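Local coordinates for 2-oxo-1,2-dihydroquinoline 8-monooxygenase, oxygenase component (Pseudomonas putida, PDB 1Z01), which probably hydroxylates 2-oxo-1,2-dihydroquinoline at carbon 8, as a Rieske-type oxygenase with a [2Fe-2S] cluster and a mononuclear iron, at residues A[217-222]-A[240-245]; A[223-228]-A[362-367]. All blocks are in the same frame, centred on the assembly; numbering follows the deposited sequence.

Contact 1. Residues A[217-222]-A[240-245]; sequences FDNAHI and LGLLPT. With FE (Fe (III) ion), chain G.
N219 and L242 join the iron-site loop 217-222 to strand 241-244 through one backbone hydrogen bond and a patch of side-chain packing. Just before N219, D218 works within its own loop: its carboxylate OD2 accepts the backbone N of A220 at 2.9 Å, forming an Asx turn, with the donor 34° out of the carboxylate plane. N219 itself makes the polar link, its O receiving the backbone N of L242 at 3.1 Å in a fairly straight bond (158° at the hydrogen). Its CB is directed toward the strand and rests 3.9 Å from L242 CB, while OD1 reaches methyl CD1 of L242; the ND2 end is engaged by a weak hydrogen bond to Q264. H221 turns the other way, to the metal. With CG lying between the backbone N and the carbonyl carbon (chi1 86°), the ring edge is brought to the D218 carbonyl, and ND1 donates to D218 O at 2.6 Å, the acceptor lying nearly in the ring plane. This bond holds the imidazole against rotation and presents NE2 to the iron at 2.2 Å; it would probably also make the ring a somewhat stronger donor to the metal. I222 closes the segment by extending its CD1 methyl to the strand, 3.7 Å from the CA of G241 and 4.0 Å from CG of L242, the I222 and L242 side chains crossing at about a right angle. Strand 241-244 pairs on with strand 271-277. From the second subunit, Y107 packs on H221, and H108, a [2Fe-2S] cluster ligand there, packs on D218. A histidine ligand oriented by a second-shell carbonyl is here part of the mononuclear iron centre of a trimeric Rieske oxygenase.

Contact 2. Residues A[223-228]-A[362-367]; sequences LVHKDN and NDSDLY. With FE (Fe (III) ion), chain G.
H225 and D365 meet at the iron, the imidazole and carboxylate planes standing 83° apart, close to perpendicular. The histidine binds through NE2 at 2.1 Å, while the aspartate grips the metal with both oxygens, OD2 at 2.2 Å and OD1 at a longer 2.5 Å. H225 NE2 and D365 OD2 come within 3.0 Å of each other because they share the metal, and no hydrogen bond joins them. In the plane of the imidazole, D365 OD1 lies at the ring edge, 3.3 Å from CE1. Both side chains place CG beside the backbone N and anti to the carbonyl carbon (chi1 -57° for H225, -72° for D365), which brings the metal-binding ends together between the 3-10 turn and the helix. One residue before D365, S364 lies between the helix and the 3-10 segment: its CB fits tightly against V224 CG1 at 3.5 Å and also approaches the H225 ring obliquely. N228, its CB directed toward the helix, sets its amide group at the ring edge of H225 and next to the hydroxyl of S364. Replacing N228 by alanine would take away the amide, which is likely to leave the S364 hydroxyl and the imidazole edge without this polar neighbour and to open a gap beside the ring. F361 stacks on H225, and H221 supplies the remaining protein ligand. Two histidines from one loop and a bidentate aspartate from a long helix form the facial triad of two histidines and one carboxylate found in mononuclear non-haem iron oxygenases, and water 1 adds a further ligand.

Overall arrangement
From the N terminus, the chain passes helix 209-213 and enters the loop holding 217-222 and, directly after it, 223-228. Contact 1 closes a short loop of 17 residues, which runs through helix 229-233 and returns at strand 241-244, an outer strand, within this chain, of a small antiparallel sheet. Contact 2 closes a far longer one: 133 residues, including six of the seven strands of the large antiparallel sheet, pass before helix 339-377 brings 362-367 back. Because 223-228 lies within the first loop and 362-367 beyond it, the two closures cross. Together they tie one iron-binding loop to a small sheet and to the long helix, joined at the shared iron.

Contact 1. Residues A[217-222]-A[240-245]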
loop_
_atom_site.group_PDB
_atom_site.type_symbol
_atom_site.label_atom_id
_atom_site.label_comp_id
_atom_site.label_asym_id
_atom_site.label_seq_id
_atom_site.Cartn_x
_atom_site.Cartn_y
_atom_site.Cartn_z
ATOM N N PHE A 217 -26.362 -14.223 -9.809
ATOM C CA PHE A 217 -27.712 -14.777 -9.736
ATOM C C PHE A 217 -28.732 -13.887 -9.017
ATOM O O PHE A 217 -29.760 -14.368 -8.533
ATOM C CB PHE A 217 -27.655 -16.170 -9.094
ATOM C CG PHE A 217 -26.938 -16.201 -7.773
ATOM C CD1 PHE A 217 -27.613 -15.922 -6.593
ATOM C CD2 PHE A 217 -25.568 -16.468 -7.713
ATOM C CE1 PHE A 217 -26.933 -15.902 -5.363
ATOM C CE2 PHE A 217 -24.882 -16.449 -6.491
ATOM C CZ PHE A 217 -25.566 -16.166 -5.318
ATOM N N ASP A 218 -28.444 -12.587 -8.956
ATOM C CA ASP A 218 -29.342 -11.623 -8.326
ATOM C C ASP A 218 -30.299 -11.142 -9.420
ATOM O O ASP A 218 -29.865 -10.647 -10.457
ATOM C CB ASP A 218 -28.552 -10.434 -7.779
ATOM C CG ASP A 218 -29.392 -9.541 -6.875
ATOM O OD1 ASP A 218 -29.301 -9.683 -5.637
ATOM O OD2 ASP A 218 -30.153 -8.704 -7.401
ATOM N N ASN A 219 -31.599 -11.280 -9.193
ATOM C CA ASN A 219 -32.580 -10.880 -10.191
ATOM C C ASN A 219 -33.034 -9.430 -10.096
ATOM O O ASN A 219 -33.980 -9.026 -10.775
ATOM C CB ASN A 219 -33.789 -11.800 -10.109
ATOM C CG ASN A 219 -33.427 -13.244 -10.378
ATOM O OD1 ASN A 219 -32.961 -13.580 -11.464
ATOM N ND2 ASN A 219 -33.625 -14.106 -9.384
ATOM N N ALA A 220 -32.358 -8.646 -9.263
ATOM C CA ALA A 220 -32.712 -7.243 -9.103
ATOM C C ALA A 220 -31.617 -6.331 -9.616
ATOM O O ALA A 220 -31.777 -5.117 -9.623
ATOM C CB ALA A 220 -32.992 -6.935 -7.642
ATOM N N HIS A 221 -30.499 -6.905 -10.043
ATOM C CA HIS A 221 -29.402 -6.079 -10.537
ATOM C C HIS A 221 -29.494 -5.859 -12.043
ATOM O O HIS A 221 -28.580 -5.304 -12.650
ATOM C CB HIS A 221 -28.047 -6.710 -10.196
ATOM C CG HIS A 221 -27.578 -7.709 -11.203
ATOM N ND1 HIS A 221 -28.043 -9.006 -11.242
ATOM C CD2 HIS A 221 -26.703 -7.592 -12.229
ATOM C CE1 HIS A 221 -27.475 -9.645 -12.247
ATOM N NE2 HIS A 221 -26.658 -8.810 -12.862
ATOM N N ILE A 222 -30.596 -6.302 -12.639
ATOM C CA ILE A 222 -30.814 -6.156 -14.076
ATOM C C ILE A 222 -30.609 -4.708 -14.534
ATOM O O ILE A 222 -30.167 -4.451 -15.652
ATOM C CB ILE A 222 -32.245 -6.617 -14.461
ATOM C CG1 ILE A 222 -32.438 -8.084 -14.063
ATOM C CG2 ILE A 222 -32.473 -6.430 -15.959
ATOM C CD1 ILE A 222 -33.812 -8.650 -14.383
ATOM N N LEU A 240 -37.845 -4.047 -15.343
ATOM C CA LEU A 240 -37.128 -3.367 -14.264
ATOM C C LEU A 240 -36.327 -4.401 -13.462
ATOM O O LEU A 240 -35.190 -4.148 -13.058
ATOM C CB LEU A 240 -38.119 -2.632 -13.356
ATOM C CG LEU A 240 -39.023 -1.607 -14.060
ATOM C CD1 LEU A 240 -39.937 -0.952 -13.045
ATOM C CD2 LEU A 240 -38.179 -0.556 -14.762
ATOM N N GLY A 241 -36.931 -5.571 -13.261
ATOM C CA GLY A 241 -36.292 -6.651 -12.528
ATOM C C GLY A 241 -37.285 -7.789 -12.370
ATOM O O GLY A 241 -38.334 -7.777 -13.007
ATOM N N LEU A 242 -36.958 -8.773 -11.542
ATOM C CA LEU A 242 -37.855 -9.897 -11.305
ATOM C C LEU A 242 -38.101 -9.985 -9.801
ATOM O O LEU A 242 -37.210 -9.684 -9.008
ATOM C CB LEU A 242 -37.234 -11.207 -11.797
ATOM C CG LEU A 242 -36.681 -11.252 -13.218
ATOM C CD1 LEU A 242 -36.073 -12.618 -13.474
ATOM C CD2 LEU A 242 -37.780 -10.964 -14.212
ATOM N N LEU A 243 -39.309 -10.385 -9.412
ATOM C CA LEU A 243 -39.658 -10.514 -7.999
ATOM C C LEU A 243 -40.129 -11.921 -7.695
ATOM O O LEU A 243 -40.807 -12.541 -8.508
ATOM C CB LEU A 243 -40.802 -9.586 -7.627
ATOM C CG LEU A 243 -40.743 -8.076 -7.751
ATOM C CD1 LEU A 243 -42.122 -7.592 -8.166
ATOM C CD2 LEU A 243 -40.319 -7.451 -6.430
ATOM N N PRO A 244 -39.777 -12.447 -6.515
ATOM C CA PRO A 244 -40.230 -13.799 -6.179
ATOM C C PRO A 244 -41.713 -13.700 -5.801
ATOM O O PRO A 244 -42.126 -12.713 -5.195
ATOM C CB PRO A 244 -39.340 -14.170 -4.997
ATOM C CG PRO A 244 -39.091 -12.840 -4.332
ATOM C CD PRO A 244 -38.838 -11.927 -5.506
ATOM N N THR A 245 -42.517 -14.693 -6.166
ATOM C CA THR A 245 -43.941 -14.656 -5.842
ATOM C C THR A 245 -44.325 -15.724 -4.822
ATOM O O THR A 245 -45.348 -15.612 -4.148
ATOM C CB THR A 245 -44.812 -14.845 -7.101
ATOM O OG1 THR A 245 -44.580 -16.146 -7.656
ATOM C CG2 THR A 245 -44.483 -13.787 -8.139
HETATM FE FE FE G . -25.378 -8.941 -14.688
HETATM O O HOH W 1 -26.288 -10.856 -15.470
#

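Contact 2. Residues A[223-228]-A[362-367]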
loop_
_atom_site.group_PDB
_atom_site.type_symbol
_atom_site.label_atom_id
_atom_site.label_comp_id
_atom_site.label_asym_id
_atom_site.label_seq_id
_atom_site.Cartn_x
_atom_site.Cartn_y
_atom_site.Cartn_z
ATOM N N LEU A 223 -30.925 -3.770 -13.652
ATOM C CA LEU A 223 -30.786 -2.344 -13.936
ATOM C C LEU A 223 -29.382 -1.979 -14.414
ATOM O O LEU A 223 -29.199 -1.023 -15.165
ATOM C CB LEU A 223 -31.125 -1.550 -12.672
ATOM C CG LEU A 223 -32.263 -0.532 -12.763
ATOM C CD1 LEU A 223 -33.031 -0.475 -11.438
ATOM C CD2 LEU A 223 -31.684 0.829 -13.136
ATOM N N VAL A 224 -28.393 -2.744 -13.963
ATOM C CA VAL A 224 -26.988 -2.528 -14.314
ATOM C C VAL A 224 -26.705 -2.666 -15.817
ATOM O O VAL A 224 -25.755 -2.080 -16.336
ATOM C CB VAL A 224 -26.093 -3.522 -13.520
ATOM C CG1 VAL A 224 -24.686 -3.585 -14.105
ATOM C CG2 VAL A 224 -26.039 -3.100 -12.059
ATOM N N HIS A 225 -27.548 -3.426 -16.510
ATOM C CA HIS A 225 -27.386 -3.669 -17.940
ATOM C C HIS A 225 -28.319 -2.854 -18.832
ATOM O O HIS A 225 -28.260 -2.969 -20.055
ATOM C CB HIS A 225 -27.605 -5.153 -18.227
ATOM C CG HIS A 225 -26.692 -6.055 -17.460
ATOM N ND1 HIS A 225 -25.351 -6.183 -17.755
ATOM C CD2 HIS A 225 -26.921 -6.858 -16.395
ATOM C CE1 HIS A 225 -24.795 -7.027 -16.903
ATOM N NE2 HIS A 225 -25.727 -7.449 -16.067
ATOM N N LYS A 226 -29.171 -2.036 -18.224
ATOM C CA LYS A 226 -30.132 -1.228 -18.971
ATOM C C LYS A 226 -29.565 -0.527 -20.204
ATOM O O LYS A 226 -30.255 -0.398 -21.211
ATOM C CB LYS A 226 -30.771 -0.178 -18.057
ATOM C CG LYS A 226 -29.791 0.870 -17.555
ATOM C CD LYS A 226 -30.479 1.969 -16.749
ATOM C CE LYS A 226 -31.437 2.808 -17.587
ATOM N NZ LYS A 226 -32.620 2.045 -18.075
ATOM N N ASP A 227 -28.313 -0.085 -20.130
ATOM C CA ASP A 227 -27.679 0.632 -21.238
ATOM C C ASP A 227 -26.699 -0.172 -22.095
ATOM O O ASP A 227 -26.100 0.377 -23.015
ATOM C CB ASP A 227 -26.951 1.869 -20.704
ATOM C CG ASP A 227 -27.887 2.888 -20.102
ATOM O OD1 ASP A 227 -27.394 3.795 -19.401
ATOM O OD2 ASP A 227 -29.108 2.793 -20.328
ATOM N N ASN A 228 -26.516 -1.455 -21.802
ATOM C CA ASN A 228 -25.591 -2.263 -22.593
ATOM C C ASN A 228 -25.960 -2.254 -24.077
ATOM O O ASN A 228 -27.129 -2.356 -24.432
ATOM C CB ASN A 228 -25.552 -3.703 -22.076
ATOM C CG ASN A 228 -24.921 -3.813 -20.699
ATOM O OD1 ASN A 228 -24.265 -2.885 -20.225
ATOM N ND2 ASN A 228 -25.103 -4.960 -20.058
ATOM N N ASN A 362 -21.060 -8.133 -19.463
ATOM C CA ASN A 362 -20.424 -8.524 -18.206
ATOM C C ASN A 362 -19.462 -7.518 -17.588
ATOM O O ASN A 362 -19.199 -7.571 -16.388
ATOM C CB ASN A 362 -19.727 -9.878 -18.357
ATOM C CG ASN A 362 -20.712 -11.041 -18.377
ATOM O OD1 ASN A 362 -21.018 -11.597 -19.433
ATOM N ND2 ASN A 362 -21.219 -11.406 -17.200
ATOM N N ASP A 363 -18.922 -6.610 -18.392
ATOM C CA ASP A 363 -18.030 -5.596 -17.850
ATOM C C ASP A 363 -18.821 -4.756 -16.842
ATOM O O ASP A 363 -18.265 -4.268 -15.867
ATOM C CB ASP A 363 -17.477 -4.702 -18.965
ATOM C CG ASP A 363 -16.324 -5.346 -19.724
ATOM O OD1 ASP A 363 -15.924 -4.782 -20.760
ATOM O OD2 ASP A 363 -15.804 -6.400 -19.294
ATOM N N SER A 364 -20.122 -4.593 -17.079
ATOM C CA SER A 364 -20.973 -3.833 -16.168
ATOM C C SER A 364 -21.029 -4.526 -14.808
ATOM O O SER A 364 -21.010 -3.871 -13.761
ATOM C CB SER A 364 -22.393 -3.697 -16.734
ATOM O OG SER A 364 -22.418 -2.859 -17.880
ATOM N N ASP A 365 -21.099 -5.854 -14.826
ATOM C CA ASP A 365 -21.135 -6.632 -13.593
ATOM C C ASP A 365 -19.798 -6.519 -12.859
ATOM O O ASP A 365 -19.746 -6.502 -11.634
ATOM C CB ASP A 365 -21.396 -8.103 -13.913
ATOM C CG ASP A 365 -22.811 -8.360 -14.363
ATOM O OD1 ASP A 365 -22.994 -9.218 -15.248
ATOM O OD2 ASP A 365 -23.742 -7.720 -13.833
ATOM N N LEU A 366 -18.721 -6.451 -13.628
ATOM C CA LEU A 366 -17.378 -6.364 -13.078
ATOM C C LEU A 366 -17.219 -5.145 -12.175
ATOM O O LEU A 366 -16.738 -5.256 -11.050
ATOM C CB LEU A 366 -16.367 -6.333 -14.230
ATOM C CG LEU A 366 -14.846 -6.468 -14.056
ATOM C CD1 LEU A 366 -14.210 -5.111 -14.179
ATOM C CD2 LEU A 366 -14.500 -7.117 -12.739
ATOM N N TYR A 367 -17.639 -3.981 -12.651
ATOM C CA TYR A 367 -17.516 -2.772 -11.849
ATOM C C TYR A 367 -18.562 -2.685 -10.740
ATOM O O TYR A 367 -18.313 -2.093 -9.689
ATOM C CB TYR A 367 -17.571 -1.543 -12.755
ATOM C CG TYR A 367 -16.485 -1.562 -13.803
ATOM C CD1 TYR A 367 -16.771 -1.882 -15.130
ATOM C CD2 TYR A 367 -15.156 -1.312 -13.457
ATOM C CE1 TYR A 367 -15.758 -1.955 -16.090
ATOM C CE2 TYR A 367 -14.133 -1.382 -14.405
ATOM C CZ TYR A 367 -14.439 -1.704 -15.719
ATOM O OH TYR A 367 -13.430 -1.769 -16.657
HETATM FE FE FE G . -25.378 -8.941 -14.688
HETATM O O HOH W 1 -26.288 -10.856 -15.470
#